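PDB 4QFL: ABC transporter periplasmic peptide-binding protein from Pseudoalteromonas, which binds dipeptides in the periplasm, here Ala-Phe, and probably hands them to an ABC transporter for uptake. Local coordinates for residues N249-I254 with H267-Q272; L290-W295 with I503-R508; E320-A325 with R390-L395; A325-N330 with I384-A389. All blocks are in the same frame, centred on the assembly; numbering follows the deposited sequence. Where two conformers were deposited one is given.

Contact 1: N249-I254 with H267-Q272; sequences NGTTRI and HPSSAQ
I254 and Q272 bury more surface here than any other residues and show how a branched aliphatic side chain packs a helix against a loop alongside polar links. The CG1 arm of I254 stands anti to its own carbonyl carbon (chi1 -60°) and carries CD1 over the loop, where it meets S269 N at 3.8 Å and P268 CB at 4.1 Å. Its other branch, CG2, lies 3.8 Å from Q272 CB, and the two side chains cross obliquely. L276, in the helix that follows, adds to the apolar surroundings of I254. Q272 bends at chi2 (79°), which swings CD back toward helix 250-258, and its OE1 ends 3.6 Å from T251 CG2. S269 OG, in the conformer given, lies 3.4 Å from G250 C. Polar links lie close by. R253 NH2 donates to H267 O at 3.1 Å with an N-H...O angle of 149°, and the oxygen sits at the guanidinium edge, near its plane, while G250 CA lies over one face, offset toward its rim. T247 O and A266 O take hydrogen bonds from R253 NH1 and NE, so the flat group is tied on several sides and its rotation is fixed. A water donates to G250 O (2.8 Å) and to H267 O (3.1 Å), and accepts weakly from S269 N. H267 O therefore receives two donors, one of them probably cationic, and two polar backbone atoms of the loop, H267 O and S269 N, have partners close to the apolar packing of I254.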
# COMPACT_ATOMS: atom_id res chain seq x y z
N ASN A 249 -15.83 6.00 -10.10
CA ASN A 249 -16.87 5.00 -10.27
C ASN A 249 -16.38 3.85 -11.14
O ASN A 249 -16.01 4.05 -12.29
CB ASN A 249 -18.13 5.62 -10.86
CG ASN A 249 -19.27 4.62 -10.94
OD1 ASN A 249 -19.81 4.18 -9.93
ND2 ASN A 249 -19.65 4.26 -12.16
N GLY A 250 -16.40 2.64 -10.57
CA GLY A 250 -15.89 1.45 -11.23
C GLY A 250 -16.50 1.15 -12.59
O GLY A 250 -15.80 0.87 -13.56
N THR A 251 -17.81 1.20 -12.68
CA THR A 251 -18.46 0.87 -13.94
C THR A 251 -18.18 1.92 -15.02
O THR A 251 -18.15 1.61 -16.21
CB THR A 251 -19.98 0.64 -13.74
OG1 THR A 251 -20.59 1.83 -13.21
CG2 THR A 251 -20.19 -0.50 -12.76
N THR A 252 -17.96 3.16 -14.60
CA THR A 252 -17.60 4.22 -15.54
C THR A 252 -16.22 3.97 -16.15
O THR A 252 -15.97 4.29 -17.31
CB THR A 252 -17.64 5.61 -14.87
OG1 THR A 252 -18.94 5.82 -14.32
CG2 THR A 252 -17.34 6.71 -15.87
N ARG A 253 -15.30 3.41 -15.36
CA ARG A 253 -13.98 3.08 -15.88
C ARG A 253 -14.12 1.97 -16.91
O ARG A 253 -13.45 1.98 -17.93
CB ARG A 253 -13.02 2.68 -14.76
CG ARG A 253 -12.76 3.81 -13.75
CD ARG A 253 -11.47 3.58 -12.95
NE ARG A 253 -11.53 2.35 -12.16
CZ ARG A 253 -12.20 2.22 -11.02
NH1 ARG A 253 -12.87 3.25 -10.53
NH2 ARG A 253 -12.19 1.07 -10.38
N ILE A 254 -15.03 1.04 -16.65
CA ILE A 254 -15.35 0.01 -17.63
C ILE A 254 -15.92 0.66 -18.89
O ILE A 254 -15.47 0.37 -20.00
CB ILE A 254 -16.39 -1.00 -17.09
CG1 ILE A 254 -15.86 -1.70 -15.85
CG2 ILE A 254 -16.75 -2.04 -18.17
CD1 ILE A 254 -14.75 -2.63 -16.13
N HIS A 267 -8.22 -1.56 -11.58
CA HIS A 267 -9.18 -2.33 -10.80
C HIS A 267 -10.53 -2.46 -11.50
O HIS A 267 -11.51 -1.86 -11.06
CB HIS A 267 -9.38 -1.68 -9.43
CG HIS A 267 -8.10 -1.48 -8.67
ND1 HIS A 267 -7.54 -2.46 -7.89
CD2 HIS A 267 -7.28 -0.40 -8.57
CE1 HIS A 267 -6.42 -2.01 -7.34
NE2 HIS A 267 -6.25 -0.76 -7.73
N PRO A 268 -10.59 -3.25 -12.59
CA PRO A 268 -11.85 -3.47 -13.30
C PRO A 268 -12.90 -4.13 -12.41
O PRO A 268 -12.59 -5.02 -11.63
CB PRO A 268 -11.45 -4.40 -14.45
CG PRO A 268 -10.17 -5.02 -14.02
CD PRO A 268 -9.47 -3.97 -13.23
N SER A 269 -14.14 -3.67 -12.53
CA SER A 269 -15.23 -4.22 -11.72
C SER A 269 -15.54 -5.67 -12.07
O SER A 269 -15.80 -6.01 -13.22
CB SER A 269 -16.49 -3.36 -11.87
OG SER A 269 -16.26 -2.03 -11.44
N SER A 270 -15.54 -6.53 -11.05
CA SER A 270 -15.79 -7.96 -11.23
C SER A 270 -16.98 -8.23 -12.11
O SER A 270 -16.93 -9.10 -12.97
CB SER A 270 -16.08 -8.61 -9.88
OG SER A 270 -15.18 -8.16 -8.91
N ALA A 271 -18.06 -7.50 -11.87
CA ALA A 271 -19.32 -7.76 -12.56
C ALA A 271 -19.15 -7.60 -14.06
O ALA A 271 -19.93 -8.15 -14.84
CB ALA A 271 -20.41 -6.85 -12.05
N GLN A 272 -18.13 -6.86 -14.47
CA GLN A 272 -17.90 -6.64 -15.89
C GLN A 272 -16.72 -7.38 -16.49
O GLN A 272 -16.39 -7.16 -17.65
CB GLN A 272 -17.82 -5.15 -16.19
CG GLN A 272 -19.18 -4.46 -16.25
CD GLN A 272 -19.74 -4.17 -14.88
OE1 GLN A 272 -19.01 -3.69 -14.01
NE2 GLN A 272 -21.02 -4.45 -14.67
O HOH W 1 -13.58 -0.70 -13.05

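Contact 2: L290-W295 with I503-R508; sequences LNIGYW and IAHGMR
I503 crosses from strand 500-513 to G293, Y294 and W295 of strand 291-297, and its side chain can be followed outward over the neighbouring backbone. CB starts close to G293 O, at 3.4 Å, and CG1 passes the same oxygen at a greater distance. The next torsion, chi2 142°, is well off a staggered position and brings CD1 down on the following peptide, 3.3 Å from W295 N and 3.5 Å from Y294 C. The methyl also meets W295 CB at 3.8 Å. I503 further touches I319, so helix 319-325 covers this part of the strand, and M323 of that helix packs on A504. G293 O is gripped twice: I503 N donates at 2.7 Å, in the carbonyl plane, and A504 N at 3.3 Å. In return G293 N gives a nearly straight bond (168°) to A504 O, 2.9 Å long. The strands run antiparallel at 164°, and on its other side 291-297 pairs with strand 428-434, which bears several residues of the dipeptide pocket. Two consecutive residues, I503 and A504, thus face the single G293, the signature of a classic beta bulge.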
# COMPACT_ATOMS: atom_id res chain seq x y z
N LEU A 290 0.37 -10.78 -3.33
CA LEU A 290 0.39 -10.81 -1.88
C LEU A 290 -0.53 -9.72 -1.33
O LEU A 290 -0.22 -8.54 -1.38
CB LEU A 290 1.81 -10.55 -1.39
CG LEU A 290 2.90 -11.57 -1.70
CD1 LEU A 290 4.25 -10.94 -1.46
CD2 LEU A 290 2.70 -12.82 -0.83
N ASN A 291 -1.68 -10.13 -0.83
CA ASN A 291 -2.63 -9.18 -0.28
C ASN A 291 -3.53 -9.86 0.71
O ASN A 291 -3.63 -11.09 0.72
CB ASN A 291 -3.46 -8.52 -1.39
CG ASN A 291 -4.35 -9.50 -2.12
OD1 ASN A 291 -3.97 -10.06 -3.16
ND2 ASN A 291 -5.54 -9.72 -1.59
N ILE A 292 -4.18 -9.07 1.55
CA ILE A 292 -5.20 -9.59 2.45
C ILE A 292 -6.34 -8.61 2.57
O ILE A 292 -6.13 -7.40 2.68
CB ILE A 292 -4.63 -9.85 3.84
CG1 ILE A 292 -5.73 -10.36 4.78
CG2 ILE A 292 -3.93 -8.61 4.36
CD1 ILE A 292 -6.13 -11.80 4.54
N GLY A 293 -7.56 -9.13 2.50
CA GLY A 293 -8.76 -8.37 2.80
C GLY A 293 -9.33 -8.89 4.12
O GLY A 293 -9.51 -10.11 4.30
N TYR A 294 -9.61 -7.97 5.03
CA TYR A 294 -10.05 -8.30 6.40
C TYR A 294 -11.22 -7.43 6.89
O TYR A 294 -11.55 -6.40 6.30
CB TYR A 294 -8.88 -8.19 7.39
CG TYR A 294 -8.21 -6.84 7.34
CD1 TYR A 294 -8.88 -5.69 7.76
CD2 TYR A 294 -6.92 -6.69 6.86
CE1 TYR A 294 -8.28 -4.45 7.70
CE2 TYR A 294 -6.32 -5.45 6.80
CZ TYR A 294 -7.01 -4.34 7.21
OH TYR A 294 -6.42 -3.11 7.15
N TRP A 295 -11.85 -7.88 7.97
CA TRP A 295 -12.82 -7.07 8.70
C TRP A 295 -12.16 -6.63 10.00
O TRP A 295 -11.93 -7.45 10.90
CB TRP A 295 -14.05 -7.93 9.01
CG TRP A 295 -15.24 -7.23 9.59
CD1 TRP A 295 -15.57 -5.91 9.47
CD2 TRP A 295 -16.28 -7.83 10.36
NE1 TRP A 295 -16.74 -5.66 10.13
CE2 TRP A 295 -17.20 -6.82 10.68
CE3 TRP A 295 -16.52 -9.13 10.81
CZ2 TRP A 295 -18.35 -7.06 11.43
CZ3 TRP A 295 -17.66 -9.38 11.56
CH2 TRP A 295 -18.56 -8.34 11.86
N ILE A 503 -10.25 -12.36 5.69
CA ILE A 503 -11.36 -12.91 4.94
C ILE A 503 -10.87 -13.66 3.71
O ILE A 503 -11.12 -14.85 3.58
CB ILE A 503 -12.38 -11.84 4.55
CG1 ILE A 503 -13.10 -11.37 5.81
CG2 ILE A 503 -13.37 -12.40 3.55
CD1 ILE A 503 -13.40 -9.90 5.82
N ALA A 504 -10.14 -12.97 2.84
CA ALA A 504 -9.75 -13.56 1.56
C ALA A 504 -8.54 -12.87 0.96
O ALA A 504 -8.12 -11.80 1.40
CB ALA A 504 -10.90 -13.49 0.60
N HIS A 505 -7.99 -13.48 -0.08
CA HIS A 505 -6.92 -12.87 -0.84
C HIS A 505 -7.38 -12.79 -2.29
O HIS A 505 -7.80 -13.80 -2.86
CB HIS A 505 -5.65 -13.72 -0.73
CG HIS A 505 -5.31 -14.09 0.68
ND1 HIS A 505 -5.59 -15.33 1.21
CD2 HIS A 505 -4.70 -13.39 1.67
CE1 HIS A 505 -5.17 -15.37 2.47
NE2 HIS A 505 -4.63 -14.21 2.76
N GLY A 506 -7.31 -11.59 -2.88
CA GLY A 506 -7.78 -11.39 -4.24
C GLY A 506 -6.73 -11.64 -5.32
O GLY A 506 -5.53 -11.75 -5.04
N MET A 507 -7.20 -11.75 -6.57
CA MET A 507 -6.33 -11.75 -7.75
C MET A 507 -6.14 -10.30 -8.20
O MET A 507 -7.03 -9.47 -8.02
CB MET A 507 -6.94 -12.57 -8.89
CG MET A 507 -7.00 -14.07 -8.63
SD MET A 507 -5.35 -14.76 -8.54
CE MET A 507 -4.74 -14.29 -10.14
N ARG A 508 -4.97 -10.00 -8.76
CA ARG A 508 -4.71 -8.67 -9.28
C ARG A 508 -5.12 -8.58 -10.75
O ARG A 508 -4.52 -9.22 -11.60
CB ARG A 508 -3.23 -8.34 -9.10
CG ARG A 508 -2.89 -6.90 -9.37
CD ARG A 508 -1.43 -6.60 -9.06
NE ARG A 508 -1.23 -5.16 -8.96
CZ ARG A 508 -0.15 -4.60 -8.43
NH1 ARG A 508 0.82 -5.37 -7.96
NH2 ARG A 508 -0.05 -3.29 -8.36

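Contact 3: E320-A325 with R390-L395; sequences EKIMQA and RKMAEL
L395 and A325 meet in an antiparallel helix pair, the segments of helices 319-325 and 389-401 lying 10.3 Å apart with their directions at 150°. The contact is a worked example of how two helix segments can meet through side-chain carbon. L395 spreads its two methyls over the first helix: CD1 reaches A325 CB at 3.6 Å and also approaches I322 CG1, while CD2 lies 3.9 Å from K321 CG and meets K321 CE as well. The leucine and the isoleucine slide past each other in opposite directions, whereas the lysine crosses L395 at about a right angle. One turn away, M392 packs on I322. Its chain runs extended to SD and then bends at chi3 (-59°), which brings CE to 3.7 Å from I322 CG2, the two side chains crossing at about a right angle. M392 CG is engaged too, 3.7 Å from I322 CD1. At the more open margin the methylene CE of K391 touches A325 CB at 4.1 Å. K321 and K391 thus both offer aliphatic carbon, and K321 NZ and K391 NZ, 6.3 Å apart and not in contact, may repel each other. M392 also packs on V326, Y327 and N386, and A393, on another side of its helix, rests on I376, A378, I409 and L430. Helix 389-401 is therefore wedged between strands 373-378, 406-410 and 428-434 and a second helix, the layering of helices over parallel strands that characterises the alpha/beta lobe of periplasmic binding proteins.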
# COMPACT_ATOMS: atom_id res chain seq x y z
N GLU A 320 -18.33 -18.29 2.66
CA GLU A 320 -18.36 -19.00 1.39
C GLU A 320 -19.29 -18.32 0.38
O GLU A 320 -19.12 -18.46 -0.83
CB GLU A 320 -18.71 -20.47 1.60
CG GLU A 320 -17.55 -21.29 2.18
CD GLU A 320 -16.36 -21.38 1.21
OE1 GLU A 320 -16.60 -21.42 -0.02
OE2 GLU A 320 -15.20 -21.42 1.68
N LYS A 321 -20.25 -17.57 0.90
CA LYS A 321 -21.16 -16.81 0.06
C LYS A 321 -20.48 -15.55 -0.46
O LYS A 321 -20.78 -15.06 -1.55
CB LYS A 321 -22.42 -16.43 0.84
CG LYS A 321 -23.34 -15.44 0.14
CD LYS A 321 -23.91 -16.01 -1.13
CE LYS A 321 -24.97 -15.11 -1.70
NZ LYS A 321 -25.58 -15.72 -2.92
N ILE A 322 -19.56 -15.01 0.35
CA ILE A 322 -18.75 -13.87 -0.05
C ILE A 322 -17.74 -14.28 -1.13
O ILE A 322 -17.53 -13.54 -2.09
CB ILE A 322 -18.03 -13.24 1.15
CG1 ILE A 322 -19.03 -12.43 1.99
CG2 ILE A 322 -16.89 -12.33 0.67
CD1 ILE A 322 -18.46 -11.91 3.27
N MET A 323 -17.14 -15.45 -0.97
CA MET A 323 -16.19 -15.96 -1.96
C MET A 323 -16.78 -16.03 -3.36
O MET A 323 -16.07 -15.97 -4.36
CB MET A 323 -15.64 -17.32 -1.54
CG MET A 323 -14.82 -17.28 -0.24
SD MET A 323 -13.66 -15.88 -0.13
CE MET A 323 -12.41 -16.32 -1.33
N GLN A 324 -18.10 -16.17 -3.43
CA GLN A 324 -18.77 -16.22 -4.71
C GLN A 324 -19.41 -14.90 -5.09
O GLN A 324 -19.15 -14.38 -6.16
CB GLN A 324 -19.81 -17.35 -4.75
CG GLN A 324 -19.23 -18.72 -5.11
CD GLN A 324 -18.00 -19.08 -4.26
OE1 GLN A 324 -16.86 -19.00 -4.73
NE2 GLN A 324 -18.24 -19.46 -3.00
N ALA A 325 -20.23 -14.35 -4.21
CA ALA A 325 -20.94 -13.12 -4.52
C ALA A 325 -20.00 -11.95 -4.73
O ALA A 325 -20.24 -11.12 -5.60
CB ALA A 325 -21.95 -12.79 -3.43
N ARG A 390 -18.80 -2.79 -0.63
CA ARG A 390 -20.22 -2.46 -0.46
C ARG A 390 -21.05 -3.72 -0.47
O ARG A 390 -21.83 -3.95 0.44
CB ARG A 390 -20.69 -1.58 -1.60
CG ARG A 390 -21.10 -0.19 -1.21
CD ARG A 390 -22.51 -0.11 -0.62
NE ARG A 390 -22.80 1.28 -0.27
CZ ARG A 390 -23.74 1.67 0.60
NH1 ARG A 390 -24.50 0.79 1.22
NH2 ARG A 390 -23.90 2.97 0.84
N LYS A 391 -20.91 -4.50 -1.53
CA LYS A 391 -21.61 -5.78 -1.66
C LYS A 391 -21.28 -6.68 -0.47
O LYS A 391 -22.16 -7.31 0.11
CB LYS A 391 -21.20 -6.46 -2.96
CG LYS A 391 -21.79 -7.84 -3.18
CD LYS A 391 -23.27 -7.79 -3.47
CE LYS A 391 -23.78 -9.12 -4.05
NZ LYS A 391 -25.21 -9.43 -3.69
N MET A 392 -20.00 -6.73 -0.10
CA MET A 392 -19.60 -7.52 1.04
C MET A 392 -20.27 -7.05 2.33
O MET A 392 -20.69 -7.86 3.15
CB MET A 392 -18.08 -7.50 1.22
CG MET A 392 -17.60 -8.42 2.31
SD MET A 392 -15.81 -8.47 2.45
CE MET A 392 -15.34 -9.02 0.81
N ALA A 393 -20.36 -5.74 2.51
CA ALA A 393 -20.97 -5.18 3.72
C ALA A 393 -22.47 -5.47 3.77
O ALA A 393 -23.04 -5.70 4.84
CB ALA A 393 -20.69 -3.68 3.82
N GLU A 394 -23.11 -5.47 2.60
CA GLU A 394 -24.52 -5.81 2.52
C GLU A 394 -24.76 -7.29 2.83
O GLU A 394 -25.74 -7.64 3.50
CB GLU A 394 -25.09 -5.43 1.15
CG GLU A 394 -25.12 -3.92 0.92
CD GLU A 394 -25.35 -3.55 -0.55
OE1 GLU A 394 -25.39 -4.44 -1.42
OE2 GLU A 394 -25.48 -2.34 -0.82
N LEU A 395 -23.88 -8.16 2.36
CA LEU A 395 -24.02 -9.57 2.69
C LEU A 395 -23.88 -9.78 4.19
O LEU A 395 -24.63 -10.55 4.80
CB LEU A 395 -23.01 -10.41 1.92
CG LEU A 395 -23.35 -10.60 0.43
CD1 LEU A 395 -22.11 -10.86 -0.39
CD2 LEU A 395 -24.38 -11.72 0.23

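Contact 4: A325-N330 with I384-A389; sequences AVYYGN and IYNPNA. With PHE (phenylalanine), chain D.
Y327 and Y385 make the central bond: Y327 OH donates to Y385 O at 2.7 Å, and that oxygen lies at the edge of the Y327 ring, in its plane. P387 comes over one face of the same ring in a CH-pi contact, its CD 4.1 Å from the ring centroid and 28° off the normal. Beside it, V326 O touches P387 CG at 3.5 Å, and V326 CG1, anti to the backbone N (chi1 179°), reaches N386 OD1 at 3.8 Å. That same OD1 accepts from N388 N at 3.1 Å, closing an Asx turn that shapes the loop just ahead of helix 389-401, where N388 is the N-cap and its OD1 accepts from K391 N. Across the contact, a type I' beta turn runs from Y327 to N330, closed by N330 N to Y327 O at 2.8 Å. CB of Y385 leaves its CA away from segment 325-330, and Y385 OH gives a hydrogen bond of 2.6 Å to the carboxylate O of the bound phenylalanine, an oxygen at the edge of that tyrosine ring, near its plane. G50 N and R383 NE also bond to this ligand residue, while N330 OD1, farther out, accepts from R286 NH2.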
# COMPACT_ATOMS: atom_id res chain seq x y z
N ALA A 325 -20.23 -14.35 -4.21
CA ALA A 325 -20.94 -13.12 -4.52
C ALA A 325 -20.00 -11.95 -4.73
O ALA A 325 -20.24 -11.12 -5.60
CB ALA A 325 -21.95 -12.79 -3.43
N VAL A 326 -18.94 -11.87 -3.93
CA VAL A 326 -18.00 -10.75 -4.01
C VAL A 326 -16.80 -11.08 -4.87
O VAL A 326 -16.50 -10.36 -5.81
CB VAL A 326 -17.49 -10.30 -2.61
CG1 VAL A 326 -16.50 -9.15 -2.75
CG2 VAL A 326 -18.66 -9.86 -1.75
N TYR A 327 -16.10 -12.17 -4.55
CA TYR A 327 -14.85 -12.48 -5.22
C TYR A 327 -15.04 -13.24 -6.51
O TYR A 327 -14.07 -13.53 -7.22
CB TYR A 327 -13.89 -13.22 -4.30
CG TYR A 327 -13.39 -12.35 -3.17
CD1 TYR A 327 -14.15 -12.18 -2.02
CD2 TYR A 327 -12.18 -11.67 -3.26
CE1 TYR A 327 -13.71 -11.37 -0.98
CE2 TYR A 327 -11.73 -10.87 -2.23
CZ TYR A 327 -12.50 -10.72 -1.10
OH TYR A 327 -12.07 -9.92 -0.08
N TYR A 328 -16.29 -13.56 -6.82
CA TYR A 328 -16.62 -14.22 -8.08
C TYR A 328 -15.83 -15.51 -8.29
O TYR A 328 -15.55 -15.89 -9.42
CB TYR A 328 -16.41 -13.27 -9.26
CG TYR A 328 -17.57 -12.35 -9.53
CD1 TYR A 328 -17.99 -11.42 -8.58
CD2 TYR A 328 -18.26 -12.41 -10.72
CE1 TYR A 328 -19.07 -10.59 -8.83
CE2 TYR A 328 -19.34 -11.58 -10.98
CZ TYR A 328 -19.74 -10.67 -10.03
OH TYR A 328 -20.81 -9.85 -10.30
N GLY A 329 -15.47 -16.17 -7.19
CA GLY A 329 -14.69 -17.39 -7.25
C GLY A 329 -13.22 -17.21 -7.58
O GLY A 329 -12.48 -18.17 -7.64
N ASN A 330 -12.80 -15.97 -7.80
CA ASN A 330 -11.41 -15.69 -8.14
C ASN A 330 -10.47 -15.56 -6.92
O ASN A 330 -9.24 -15.59 -7.07
CB ASN A 330 -11.33 -14.42 -8.99
CG ASN A 330 -12.20 -14.50 -10.24
OD1 ASN A 330 -12.24 -15.53 -10.91
ND2 ASN A 330 -12.90 -13.41 -10.54
N ILE A 384 -7.43 -4.76 -4.82
CA ILE A 384 -7.03 -6.13 -5.08
C ILE A 384 -7.62 -7.07 -4.04
O ILE A 384 -8.11 -8.15 -4.38
CB ILE A 384 -5.51 -6.27 -5.05
CG1 ILE A 384 -4.88 -5.38 -6.11
CG2 ILE A 384 -5.11 -7.73 -5.27
CD1 ILE A 384 -3.38 -5.29 -5.98
N TYR A 385 -7.55 -6.68 -2.78
CA TYR A 385 -7.97 -7.56 -1.70
C TYR A 385 -9.48 -7.57 -1.47
O TYR A 385 -9.98 -8.37 -0.69
CB TYR A 385 -7.23 -7.20 -0.42
CG TYR A 385 -7.23 -5.72 -0.10
CD1 TYR A 385 -8.29 -5.15 0.59
CD2 TYR A 385 -6.19 -4.90 -0.50
CE1 TYR A 385 -8.30 -3.80 0.89
CE2 TYR A 385 -6.20 -3.55 -0.22
CZ TYR A 385 -7.25 -3.01 0.49
OH TYR A 385 -7.27 -1.67 0.78
N ASN A 386 -10.20 -6.69 -2.15
CA ASN A 386 -11.65 -6.62 -2.00
C ASN A 386 -12.32 -5.86 -3.13
O ASN A 386 -12.38 -4.64 -3.12
CB ASN A 386 -12.03 -6.02 -0.64
CG ASN A 386 -13.51 -6.17 -0.35
OD1 ASN A 386 -14.32 -6.36 -1.26
ND2 ASN A 386 -13.87 -6.08 0.92
N PRO A 387 -12.84 -6.67 -4.16
CA PRO A 387 -13.37 -5.89 -5.30
C PRO A 387 -14.75 -5.23 -5.11
O PRO A 387 -15.17 -4.47 -5.97
CB PRO A 387 -13.42 -6.91 -6.44
CG PRO A 387 -13.77 -8.18 -5.78
CD PRO A 387 -12.96 -8.17 -4.53
N ASN A 388 -15.43 -5.50 -4.01
CA ASN A 388 -16.72 -4.86 -3.75
C ASN A 388 -17.06 -4.81 -2.26
O ASN A 388 -17.87 -5.61 -1.78
CB ASN A 388 -17.84 -5.56 -4.53
CG ASN A 388 -19.10 -4.71 -4.65
OD1 ASN A 388 -19.30 -3.75 -3.90
ND2 ASN A 388 -19.95 -5.07 -5.60
N ALA A 389 -16.46 -3.86 -1.54
CA ALA A 389 -16.65 -3.77 -0.10
C ALA A 389 -18.12 -3.54 0.23
O ALA A 389 -18.62 -4.03 1.24
CB ALA A 389 -15.79 -2.67 0.48
N PHE D . -2.80 0.59 0.90
CA PHE D . -4.25 0.40 0.89
C PHE D . -4.74 0.33 -0.53
O PHE D . -5.69 -0.39 -0.83
CB PHE D . -4.93 1.58 1.58
CG PHE D . -4.75 1.60 3.06
CD1 PHE D . -4.97 0.46 3.82
CD2 PHE D . -4.37 2.76 3.70
CE1 PHE D . -4.82 0.48 5.18
CE2 PHE D . -4.21 2.79 5.06
CZ PHE D . -4.43 1.64 5.80
OXT PHE D . -4.21 1.01 -1.42

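Along the chain contact 1 closes first; contact 2 then opens and encloses contact 3, which in turn encloses contact 4. Contacts 3 and 4 share A325, with centres 8 Å apart, and use successive parts of the same two connections: helix 319-325 with its following turn, and the loop that leads into helix 389-401. Contact 2 lies about 9 Å from contact 4 between centres and joins strands 291-297 and 500-513 next to them, with M323 of contact 3 on A504. Contact 1, its centre about 12 Å from that of contact 4, touches it through S270 on P387 and A271 on Y328. The loop carrying the ligand-binding Y385 is thus backed by strand, helix and loop together.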